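Local coordinates for protein glycosyl hydrolase, family 38 (Enterococcus faecalis, PDB 5KBP) that probably hydrolyses alpha-mannosidic linkages as a metal-dependent alpha-mannosidase of glycosyl hydrolase family 38, at residues 135-139 / 889-893; 141-145 / 870-874; 334-338 / 835-841; 865-869 / 880-884. The contacts are given in a common frame with arbitrary orientation. Residue numbers count along the deposited sequence, not the author numbering.

Contact 1 of 4, residues 135-139 / 889-893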
loop_
_atom_site.group_PDB
_atom_site.type_symbol
_atom_site.label_atom_id
_atom_site.label_comp_id
_atom_site.label_asym_id
_atom_site.label_seq_id
_atom_site.Cartn_x
_atom_site.Cartn_y
_atom_site.Cartn_z
ATOM N N GLN A 135 32.188 -7.299 -4.771
ATOM C CA GLN A 135 32.601 -6.025 -5.349
ATOM C C GLN A 135 32.455 -4.850 -4.388
ATOM O O GLN A 135 32.516 -3.700 -4.838
ATOM C CB GLN A 135 31.805 -5.744 -6.628
ATOM C CG GLN A 135 32.244 -6.549 -7.842
ATOM C CD GLN A 135 33.479 -5.978 -8.519
ATOM O OE1 GLN A 135 34.280 -5.280 -7.897
ATOM N NE2 GLN A 135 33.633 -6.267 -9.806
ATOM N N THR A 136 32.272 -5.106 -3.092
ATOM C CA THR A 136 32.123 -4.009 -2.135
ATOM C C THR A 136 33.297 -3.036 -2.151
ATOM O O THR A 136 33.052 -1.817 -2.174
ATOM C CB THR A 136 31.895 -4.569 -0.726
ATOM O OG1 THR A 136 30.797 -5.489 -0.741
ATOM C CG2 THR A 136 31.587 -3.443 0.246
ATOM N N PRO A 137 34.566 -3.473 -2.137
ATOM C CA PRO A 137 35.660 -2.482 -2.128
ATOM C C PRO A 137 35.644 -1.543 -3.321
ATOM O O PRO A 137 35.827 -0.332 -3.150
ATOM C CB PRO A 137 36.922 -3.356 -2.112
ATOM C CG PRO A 137 36.482 -4.640 -1.520
ATOM C CD PRO A 137 35.089 -4.847 -2.020
ATOM N N GLN A 138 35.427 -2.066 -4.531
ATOM C CA GLN A 138 35.393 -1.195 -5.702
ATOM C C GLN A 138 34.191 -0.262 -5.663
ATOM O O GLN A 138 34.299 0.914 -6.031
ATOM C CB GLN A 138 35.384 -2.026 -6.986
ATOM C CG GLN A 138 35.471 -1.181 -8.247
ATOM C CD GLN A 138 35.358 -1.999 -9.517
ATOM O OE1 GLN A 138 35.702 -1.529 -10.600
ATOM N NE2 GLN A 138 34.870 -3.227 -9.390
ATOM N N MET A 139 33.037 -0.761 -5.212
ATOM C CA MET A 139 31.845 0.080 -5.156
ATOM C C MET A 139 31.970 1.148 -4.076
ATOM O O MET A 139 31.482 2.270 -4.250
ATOM C CB MET A 139 30.603 -0.781 -4.931
ATOM C CG MET A 139 30.312 -1.750 -6.069
ATOM S SD MET A 139 28.749 -2.623 -5.878
ATOM C CE MET A 139 27.593 -1.255 -5.888
ATOM N N PRO A 889 40.250 -5.818 -15.289
ATOM C CA PRO A 889 39.472 -6.968 -14.807
ATOM C C PRO A 889 38.507 -6.581 -13.695
ATOM O O PRO A 889 38.892 -5.970 -12.696
ATOM C CB PRO A 889 40.549 -7.940 -14.305
ATOM C CG PRO A 889 41.817 -7.139 -14.227
ATOM C CD PRO A 889 41.694 -6.100 -15.288
ATOM N N PHE A 890 37.237 -6.946 -13.888
ATOM C CA PHE A 890 36.171 -6.701 -12.915
ATOM C C PHE A 890 35.989 -5.213 -12.630
ATOM O O PHE A 890 35.510 -4.829 -11.560
ATOM C CB PHE A 890 36.417 -7.468 -11.612
ATOM C CG PHE A 890 36.631 -8.943 -11.806
ATOM C CD1 PHE A 890 35.569 -9.773 -12.120
ATOM C CD2 PHE A 890 37.892 -9.499 -11.663
ATOM C CE1 PHE A 890 35.761 -11.133 -12.297
ATOM C CE2 PHE A 890 38.090 -10.856 -11.836
ATOM C CZ PHE A 890 37.024 -11.674 -12.154
ATOM N N GLU A 891 36.363 -4.362 -13.581
ATOM C CA GLU A 891 36.196 -2.928 -13.407
ATOM C C GLU A 891 34.757 -2.522 -13.698
ATOM O O GLU A 891 34.138 -3.012 -14.645
ATOM C CB GLU A 891 37.143 -2.154 -14.323
ATOM C CG GLU A 891 37.157 -0.656 -14.057
ATOM C CD GLU A 891 37.764 0.140 -15.194
ATOM O OE1 GLU A 891 37.150 1.147 -15.603
ATOM O OE2 GLU A 891 38.849 -0.240 -15.678
ATOM N N ILE A 892 34.229 -1.627 -12.871
ATOM C CA ILE A 892 32.927 -1.011 -13.096
ATOM C C ILE A 892 33.202 0.364 -13.692
ATOM O O ILE A 892 33.560 1.305 -12.977
ATOM C CB ILE A 892 32.107 -0.918 -11.809
ATOM C CG1 ILE A 892 32.037 -2.279 -11.116
ATOM C CG2 ILE A 892 30.708 -0.408 -12.114
ATOM C CD1 ILE A 892 31.467 -2.210 -9.715
ATOM N N ARG A 893 33.043 0.488 -15.005
ATOM C CA ARG A 893 33.358 1.722 -15.709
ATOM C C ARG A 893 32.085 2.505 -16.004
ATOM O O ARG A 893 31.069 1.934 -16.411
ATOM C CB ARG A 893 34.109 1.430 -17.009
ATOM C CG ARG A 893 34.561 2.675 -17.754
ATOM C CD ARG A 893 35.600 2.343 -18.811
ATOM N NE ARG A 893 36.856 1.889 -18.224
ATOM C CZ ARG A 893 37.936 1.569 -18.930
ATOM N NH1 ARG A 893 37.913 1.651 -20.253
ATOM N NH2 ARG A 893 39.038 1.165 -18.314
#
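The side chain of Q138 reaches along the backbone of F890, E891 and I892 and binds it at two points. Its amide meets the backbone just where strand 892-897 of the C-terminal beta-sandwich domain of the family 38 fold begins, while Q138 itself sits in helix 136-141 of the N-terminal domain. Q138 OE1 accepts from I892 N at 2.7 Å, and Q138 NE2 donates to F890 O at 2.8 Å. The near fully extended side chain, with chi1 and chi2 both t, lets one amide group bond to the carbonyl before E891 and the amide after it, as the backbone of a neighbouring strand could. Q135, at the N-cap position of the helix, adds a second amide. Its NE2 also donates to F890 O, so this carbonyl takes two bonds; Y693 O is a further acceptor for Q135 NE2. Q138 NE2 donates to Q135 OE1 at 2.6 Å, which ties the two amides together.

An apolar patch lies beside this polar group. I892 points toward the helix, and M139 CG packs on I892 CD1 at 3.9 Å. M139 also rests on N103 and V104 of helix 100-117. On the strand side, the CA-to-CB bond of E891 points away from the helix, and its carboxylate forms a salt bridge with R893, E891 OE1 to R893 NE at 2.7 Å.

Contact 2 of 4, residues 141-145 / 870-874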
loop_
_atom_site.group_PDB
_atom_site.type_symbol
_atom_site.label_atom_id
_atom_site.label_comp_id
_atom_site.label_asym_id
_atom_site.label_seq_id
_atom_site.Cartn_x
_atom_site.Cartn_y
_atom_site.Cartn_z
ATOM N N GLN A 141 34.914 2.460 -3.141
ATOM C CA GLN A 141 35.889 3.402 -3.680
ATOM C C GLN A 141 35.277 4.261 -4.779
ATOM O O GLN A 141 35.586 5.454 -4.889
ATOM C CB GLN A 141 37.109 2.647 -4.205
ATOM C CG GLN A 141 38.435 3.296 -3.858
ATOM C CD GLN A 141 38.704 3.309 -2.365
ATOM O OE1 GLN A 141 38.341 4.254 -1.664
ATOM N NE2 GLN A 141 39.346 2.258 -1.870
ATOM N N LEU A 142 34.405 3.675 -5.601
ATOM C CA LEU A 142 33.716 4.427 -6.643
ATOM C C LEU A 142 32.637 5.347 -6.096
ATOM O O LEU A 142 31.966 6.016 -6.886
ATOM C CB LEU A 142 33.102 3.472 -7.671
ATOM C CG LEU A 142 34.054 2.793 -8.658
ATOM C CD1 LEU A 142 33.286 1.895 -9.614
ATOM C CD2 LEU A 142 34.861 3.828 -9.424
ATOM N N ALA A 143 32.443 5.394 -4.779
ATOM C CA ALA A 143 31.518 6.338 -4.164
ATOM C C ALA A 143 32.210 7.214 -3.125
ATOM O O ALA A 143 31.538 7.788 -2.261
ATOM C CB ALA A 143 30.335 5.603 -3.537
ATOM N N ASN A 144 33.538 7.323 -3.197
ATOM C CA ASN A 144 34.328 8.134 -2.267
ATOM C C ASN A 144 34.194 7.624 -0.833
ATOM O O ASN A 144 34.187 8.398 0.127
ATOM C CB ASN A 144 33.953 9.615 -2.364
ATOM C CG ASN A 144 34.076 10.154 -3.776
ATOM O OD1 ASN A 144 34.907 9.692 -4.557
ATOM N ND2 ASN A 144 33.243 11.133 -4.113
ATOM N N LEU A 145 34.093 6.305 -0.685
ATOM C CA LEU A 145 34.031 5.678 0.630
ATOM C C LEU A 145 35.254 4.791 0.823
ATOM O O LEU A 145 35.360 3.740 0.167
ATOM C CB LEU A 145 32.745 4.864 0.784
ATOM C CG LEU A 145 31.437 5.655 0.711
ATOM C CD1 LEU A 145 30.250 4.747 0.960
ATOM C CD2 LEU A 145 31.448 6.798 1.709
ATOM N N THR A 870 33.966 8.349 -15.192
ATOM C CA THR A 870 33.525 8.842 -13.897
ATOM C C THR A 870 33.360 7.686 -12.919
ATOM O O THR A 870 33.460 6.509 -13.277
ATOM C CB THR A 870 32.200 9.609 -14.014
ATOM O OG1 THR A 870 31.149 8.702 -14.365
ATOM C CG2 THR A 870 32.301 10.700 -15.069
ATOM N N ASN A 871 33.107 8.046 -11.665
ATOM C CA ASN A 871 32.729 7.079 -10.645
ATOM C C ASN A 871 31.233 6.795 -10.780
ATOM O O ASN A 871 30.579 7.235 -11.729
ATOM C CB ASN A 871 33.118 7.596 -9.262
ATOM C CG ASN A 871 32.574 8.990 -8.976
ATOM O OD1 ASN A 871 31.528 9.386 -9.488
ATOM N ND2 ASN A 871 33.293 9.740 -8.149
ATOM N N VAL A 872 30.662 6.055 -9.825
ATOM C CA VAL A 872 29.222 5.805 -9.865
ATOM C C VAL A 872 28.412 6.988 -9.363
ATOM O O VAL A 872 27.187 7.006 -9.535
ATOM C CB VAL A 872 28.845 4.546 -9.063
ATOM C CG1 VAL A 872 29.560 3.328 -9.629
ATOM C CG2 VAL A 872 29.157 4.735 -7.587
ATOM N N LEU A 873 29.058 7.976 -8.746
ATOM C CA LEU A 873 28.409 9.239 -8.425
ATOM C C LEU A 873 28.425 10.212 -9.598
ATOM O O LEU A 873 28.052 11.377 -9.420
ATOM C CB LEU A 873 29.072 9.883 -7.205
ATOM C CG LEU A 873 29.052 9.066 -5.910
ATOM C CD1 LEU A 873 29.641 9.870 -4.759
ATOM C CD2 LEU A 873 27.642 8.593 -5.580
ATOM N N GLU A 874 28.868 9.754 -10.773
ATOM C CA GLU A 874 28.828 10.520 -12.019
ATOM C C GLU A 874 29.752 11.734 -11.992
ATOM O O GLU A 874 29.518 12.715 -12.701
ATOM C CB GLU A 874 27.395 10.943 -12.361
ATOM C CG GLU A 874 26.479 9.774 -12.680
ATOM C CD GLU A 874 25.021 10.080 -12.404
ATOM O OE1 GLU A 874 24.262 9.134 -12.114
ATOM O OE2 GLU A 874 24.637 11.265 -12.465
HETATM O O HOH W 1 32.247 12.444 -6.356
#
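L142 and V872 form the apolar centre, with L142 CD1 4.0 Å from V872 CG1. A143 adds to it: its CB lies 4.3 Å from V872 CG2 and 4.4 Å from L873 CG. Helix 100-117 extends this patch, since V872 touches V104, A143 touches M107 and L873 touches L108. Next comes the backbone. V872 N donates to L142 O at 3.2 Å. Both partners lie where the chain turns. N871 to E874 is a type I beta turn, and 141-145 holds a Schellman motif that ends helix 136-141. N144, with positive phi, is its C-prime residue. At the outer edge, a water accepts from N144 ND2 at 2.8 Å and, weakly, from N871 ND2 at 3.4 Å. N871 OD1 accepts a hydrogen bond from E875 N. The chemistry implies a close-packed join between helix end and sandwich turn: apolar side chains at the centre, L142 O set against the turn, one direct hydrogen bond and a weak water link.

Contact 3 of 4, residues 334-338 / 835-841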
loop_
_atom_site.group_PDB
_atom_site.type_symbol
_atom_site.label_atom_id
_atom_site.label_comp_id
_atom_site.label_asym_id
_atom_site.label_seq_id
_atom_site.Cartn_x
_atom_site.Cartn_y
_atom_site.Cartn_z
ATOM N N ASP A 334 14.452 17.785 -22.246
ATOM C CA ASP A 334 14.039 17.575 -20.868
ATOM C C ASP A 334 14.329 16.140 -20.449
ATOM O O ASP A 334 14.391 15.229 -21.279
ATOM C CB ASP A 334 12.544 17.876 -20.673
ATOM C CG ASP A 334 12.150 19.253 -21.176
ATOM O OD1 ASP A 334 12.987 20.177 -21.121
ATOM O OD2 ASP A 334 10.997 19.408 -21.632
ATOM N N TYR A 335 14.511 15.956 -19.146
ATOM C CA TYR A 335 14.715 14.646 -18.543
ATOM C C TYR A 335 14.034 14.641 -17.183
ATOM O O TYR A 335 14.327 15.498 -16.336
ATOM C CB TYR A 335 16.205 14.323 -18.414
ATOM C CG TYR A 335 16.504 12.895 -18.008
ATOM C CD1 TYR A 335 16.561 12.528 -16.669
ATOM C CD2 TYR A 335 16.743 11.916 -18.964
ATOM C CE1 TYR A 335 16.842 11.229 -16.294
ATOM C CE2 TYR A 335 17.025 10.612 -18.598
ATOM C CZ TYR A 335 17.073 10.276 -17.261
ATOM O OH TYR A 335 17.352 8.982 -16.885
ATOM N N PRO A 336 13.104 13.699 -16.936
ATOM C CA PRO A 336 12.309 13.722 -15.692
ATOM C C PRO A 336 13.100 13.227 -14.488
ATOM O O PRO A 336 12.912 12.114 -13.989
ATOM C CB PRO A 336 11.132 12.805 -16.039
ATOM C CG PRO A 336 11.712 11.822 -16.999
ATOM C CD PRO A 336 12.741 12.573 -17.807
ATOM N N HIS A 337 14.011 14.076 -14.002
ATOM C CA HIS A 337 14.864 13.697 -12.878
ATOM C C HIS A 337 14.058 13.540 -11.594
ATOM O O HIS A 337 14.229 12.561 -10.859
ATOM C CB HIS A 337 15.979 14.729 -12.695
ATOM C CG HIS A 337 17.073 14.616 -13.710
ATOM N ND1 HIS A 337 17.293 15.570 -14.678
ATOM C CD2 HIS A 337 18.003 13.652 -13.910
ATOM C CE1 HIS A 337 18.315 15.200 -15.430
ATOM N NE2 HIS A 337 18.765 14.042 -14.983
ATOM N N ASP A 338 13.181 14.505 -11.301
ATOM C CA ASP A 338 12.390 14.440 -10.075
ATOM C C ASP A 338 11.515 13.193 -10.043
ATOM O O ASP A 338 11.345 12.572 -8.988
ATOM C CB ASP A 338 11.533 15.699 -9.930
ATOM C CG ASP A 338 12.358 16.938 -9.630
ATOM O OD1 ASP A 338 13.535 16.786 -9.238
ATOM O OD2 ASP A 338 11.832 18.063 -9.776
ATOM N N LYS A 835 21.453 6.574 -18.544
ATOM C CA LYS A 835 20.584 7.606 -17.987
ATOM C C LYS A 835 21.315 8.940 -18.095
ATOM O O LYS A 835 22.306 9.058 -18.822
ATOM C CB LYS A 835 20.182 7.249 -16.545
ATOM C CG LYS A 835 21.317 7.318 -15.537
ATOM C CD LYS A 835 20.840 6.942 -14.144
ATOM C CE LYS A 835 21.890 7.258 -13.095
ATOM N NZ LYS A 835 22.119 8.724 -12.976
ATOM N N ARG A 836 20.834 9.950 -17.373
ATOM C CA ARG A 836 21.421 11.279 -17.430
ATOM C C ARG A 836 21.583 11.852 -16.029
ATOM O O ARG A 836 20.829 11.520 -15.110
ATOM C CB ARG A 836 20.575 12.221 -18.302
ATOM C CG ARG A 836 20.564 11.820 -19.769
ATOM C CD ARG A 836 19.865 12.837 -20.651
ATOM N NE ARG A 836 19.978 12.463 -22.057
ATOM C CZ ARG A 836 20.954 12.870 -22.864
ATOM N NH1 ARG A 836 21.902 13.677 -22.408
ATOM N NH2 ARG A 836 20.976 12.473 -24.129
ATOM N N GLN A 837 22.586 12.717 -15.879
ATOM C CA GLN A 837 22.899 13.313 -14.587
ATOM C C GLN A 837 21.850 14.355 -14.208
ATOM O O GLN A 837 21.216 14.969 -15.069
ATOM C CB GLN A 837 24.295 13.941 -14.625
ATOM C CG GLN A 837 24.859 14.329 -13.268
ATOM C CD GLN A 837 26.343 14.631 -13.323
ATOM O OE1 GLN A 837 26.853 15.121 -14.331
ATOM N NE2 GLN A 837 27.047 14.330 -12.239
ATOM N N GLU A 838 21.689 14.563 -12.896
ATOM C CA GLU A 838 20.537 15.305 -12.383
ATOM C C GLU A 838 20.478 16.725 -12.937
ATOM O O GLU A 838 19.454 17.144 -13.489
ATOM C CB GLU A 838 20.563 15.331 -10.854
ATOM C CG GLU A 838 19.935 14.111 -10.201
ATOM C CD GLU A 838 19.423 14.405 -8.806
ATOM O OE1 GLU A 838 18.483 13.715 -8.357
ATOM O OE2 GLU A 838 19.955 15.333 -8.161
ATOM N N GLN A 839 21.558 17.487 -12.791
ATOM C CA GLN A 839 21.551 18.890 -13.189
ATOM C C GLN A 839 22.243 19.143 -14.521
ATOM O O GLN A 839 21.754 19.946 -15.321
ATOM C CB GLN A 839 22.205 19.750 -12.102
ATOM C CG GLN A 839 21.473 19.711 -10.768
ATOM C CD GLN A 839 21.983 20.748 -9.786
ATOM O OE1 GLN A 839 21.562 21.906 -9.813
ATOM N NE2 GLN A 839 22.893 20.339 -8.910
ATOM N N THR A 840 23.366 18.474 -14.783
ATOM C CA THR A 840 24.115 18.716 -16.009
ATOM C C THR A 840 23.481 18.064 -17.232
ATOM O O THR A 840 23.805 18.455 -18.359
ATOM C CB THR A 840 25.552 18.217 -15.856
ATOM O OG1 THR A 840 25.547 16.799 -15.655
ATOM C CG2 THR A 840 26.224 18.887 -14.666
ATOM N N ASN A 841 22.600 17.080 -17.035
ATOM C CA ASN A 841 21.944 16.341 -18.115
ATOM C C ASN A 841 22.936 15.590 -18.999
ATOM O O ASN A 841 22.600 15.212 -20.126
ATOM C CB ASN A 841 21.066 17.262 -18.974
ATOM C CG ASN A 841 19.795 17.685 -18.264
ATOM O OD1 ASN A 841 19.610 18.859 -17.941
ATOM N ND2 ASN A 841 18.907 16.729 -18.023
HETATM O O HOH W 2 16.262 17.723 -17.826
#
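H337 and Y335 both point toward 835-841, and their rotamers set the contact. H337 has chi1 near -76° (m), which lays its ring against the 836-838 backbone. E838 CA stands over the ring face, 3.5 Å from the centroid, a CH-pi contact. H337 NE2 makes a weak hydrogen bond to R836 O at 3.3 Å. Y335 takes chi1 t, and its ring lies against R836, with R836 CB 3.9 Å from the centroid, also a CH-pi contact over the face. The Y335 OH is buried with no partner in the model. R836 NH1 hydrogen-bonds to N841 O at 2.8 Å, while its NH2 forms a salt bridge with E330. N841 ND2 donates to a water at 2.8 Å, which also accepts weakly from Y335 N. The contact joins the start of helix 337-348, in the middle domain, to the end of edge strand 829-836 of the sandwich and the loop after it. Helix 304-332 flanks it through E322, A325 and Y329, and helix 100-117 through R105 and L112.

Contact 4 of 4, residues 865-869 / 880-884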
loop_
_atom_site.group_PDB
_atom_site.type_symbol
_atom_site.label_atom_id
_atom_site.label_comp_id
_atom_site.label_asym_id
_atom_site.label_seq_id
_atom_site.Cartn_x
_atom_site.Cartn_y
_atom_site.Cartn_z
ATOM N N PRO A 865 33.400 10.135 -29.171
ATOM C CA PRO A 865 33.834 9.415 -27.968
ATOM C C PRO A 865 33.324 10.091 -26.705
ATOM O O PRO A 865 32.766 11.190 -26.724
ATOM C CB PRO A 865 35.361 9.471 -28.056
ATOM C CG PRO A 865 35.636 10.713 -28.836
ATOM C CD PRO A 865 34.516 10.831 -29.835
ATOM N N ALA A 866 33.530 9.404 -25.585
ATOM C CA ALA A 866 33.094 9.920 -24.299
ATOM C C ALA A 866 33.986 11.073 -23.851
ATOM O O ALA A 866 35.142 11.202 -24.265
ATOM C CB ALA A 866 33.099 8.813 -23.245
ATOM N N THR A 867 33.428 11.924 -22.991
ATOM C CA THR A 867 34.181 13.064 -22.481
ATOM C C THR A 867 35.178 12.633 -21.412
ATOM O O THR A 867 36.353 13.010 -21.459
ATOM C CB THR A 867 33.226 14.118 -21.920
ATOM O OG1 THR A 867 32.157 14.338 -22.850
ATOM C CG2 THR A 867 33.964 15.429 -21.679
ATOM N N CYS A 868 34.725 11.841 -20.444
ATOM C CA CYS A 868 35.583 11.401 -19.354
ATOM C C CYS A 868 34.945 10.198 -18.680
ATOM O O CYS A 868 33.729 9.997 -18.749
ATOM C CB CYS A 868 35.818 12.521 -18.335
ATOM S SG CYS A 868 34.326 13.040 -17.451
ATOM N N LEU A 869 35.784 9.399 -18.029
ATOM C CA LEU A 869 35.314 8.299 -17.201
ATOM C C LEU A 869 35.064 8.802 -15.786
ATOM O O LEU A 869 35.844 9.593 -15.248
ATOM C CB LEU A 869 36.326 7.155 -17.188
ATOM C CG LEU A 869 36.617 6.529 -18.552
ATOM C CD1 LEU A 869 37.608 5.387 -18.421
ATOM C CD2 LEU A 869 35.327 6.056 -19.204
ATOM N N ALA A 880 42.227 10.822 -13.405
ATOM C CA ALA A 880 41.412 10.428 -14.542
ATOM C C ALA A 880 42.002 9.217 -15.255
ATOM O O ALA A 880 43.213 8.979 -15.230
ATOM C CB ALA A 880 41.271 11.589 -15.528
ATOM N N ILE A 881 41.124 8.447 -15.893
ATOM C CA ILE A 881 41.505 7.328 -16.746
ATOM C C ILE A 881 41.024 7.641 -18.156
ATOM O O ILE A 881 39.887 8.092 -18.341
ATOM C CB ILE A 881 40.922 5.992 -16.243
ATOM C CG1 ILE A 881 41.644 5.520 -14.977
ATOM C CG2 ILE A 881 41.012 4.919 -17.319
ATOM C CD1 ILE A 881 41.110 6.114 -13.691
ATOM N N GLU A 882 41.893 7.419 -19.141
ATOM C CA GLU A 882 41.556 7.721 -20.526
ATOM C C GLU A 882 40.328 6.934 -20.967
ATOM O O GLU A 882 40.136 5.779 -20.580
ATOM C CB GLU A 882 42.743 7.404 -21.435
ATOM C CG GLU A 882 44.026 8.118 -21.038
ATOM C CD GLU A 882 43.945 9.618 -21.234
ATOM O OE1 GLU A 882 44.013 10.072 -22.396
ATOM O OE2 GLU A 882 43.807 10.346 -20.228
ATOM N N VAL A 883 39.487 7.576 -21.783
ATOM C CA VAL A 883 38.261 6.936 -22.243
ATOM C C VAL A 883 38.548 5.747 -23.149
ATOM O O VAL A 883 37.710 4.845 -23.265
ATOM C CB VAL A 883 37.357 7.956 -22.961
ATOM C CG1 VAL A 883 36.930 9.059 -21.999
ATOM C CG2 VAL A 883 38.069 8.541 -24.173
ATOM N N ASP A 884 39.711 5.718 -23.796
ATOM C CA ASP A 884 40.105 4.603 -24.645
ATOM C C ASP A 884 40.986 3.592 -23.924
ATOM O O ASP A 884 41.466 2.648 -24.558
ATOM C CB ASP A 884 40.824 5.117 -25.899
ATOM C CG ASP A 884 41.933 6.105 -25.580
ATOM O OD1 ASP A 884 42.446 6.093 -24.442
ATOM O OD2 ASP A 884 42.294 6.895 -26.477
#
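This contact, within the C-terminal beta-sandwich domain, is made mainly by apolar side chains. The segment 880-884 belongs to the long connection between strands 864-870 and 892-897, which are antiparallel neighbours, and it folds back over the first of them.

Side chain meets side chain at three places. L869 CD1 packs on I881 CG2 at 3.6 Å. A866 CB lies 4.0 Å from V883 CG1, and L869 CG lies 4.3 Å from the same V883 methyl. A866 and L869 both point toward the connection, so V883 fits between them.

Side chains also rest on backbone. V883 CG1 is 3.6 Å from A866 O and 3.8 Å from C868 CA. No polar bond joins the two segments directly; the backbone bonding of the strand goes elsewhere, T867 to R896 and L869 to L877. T867 OG1 hydrogen-bonds to E898 N. A866 and L869 also touch W895 of strand 892-897, which links the patch to the sheet. The tightest approach is made by L869, whose CD1 comes within 3.3 Å of E882 O.

In the fold
All four contacts involve the C-terminal sandwich. Contacts 1 and 2 join it to the N-terminal domain, contact 3 joins it to the middle domain, and contact 4 is internal. Contacts 1 and 2 have centres about 10 Å apart and touch, I892 O to L142 CD1 at 3.4 Å. Contacts 2 and 3 meet through a salt bridge, E874 OE1 to K835 NZ at 2.3 Å. Contact 4 adjoins contact 2 in sequence at 869-870 and touches contact 1, L869 CD1 to R893 NE at 3.6 Å. Contacts 1 and 3 do not touch; their centres are about 25 Å apart. All lie away from F253 and Y256, which bind calcium, though none is present in this chain.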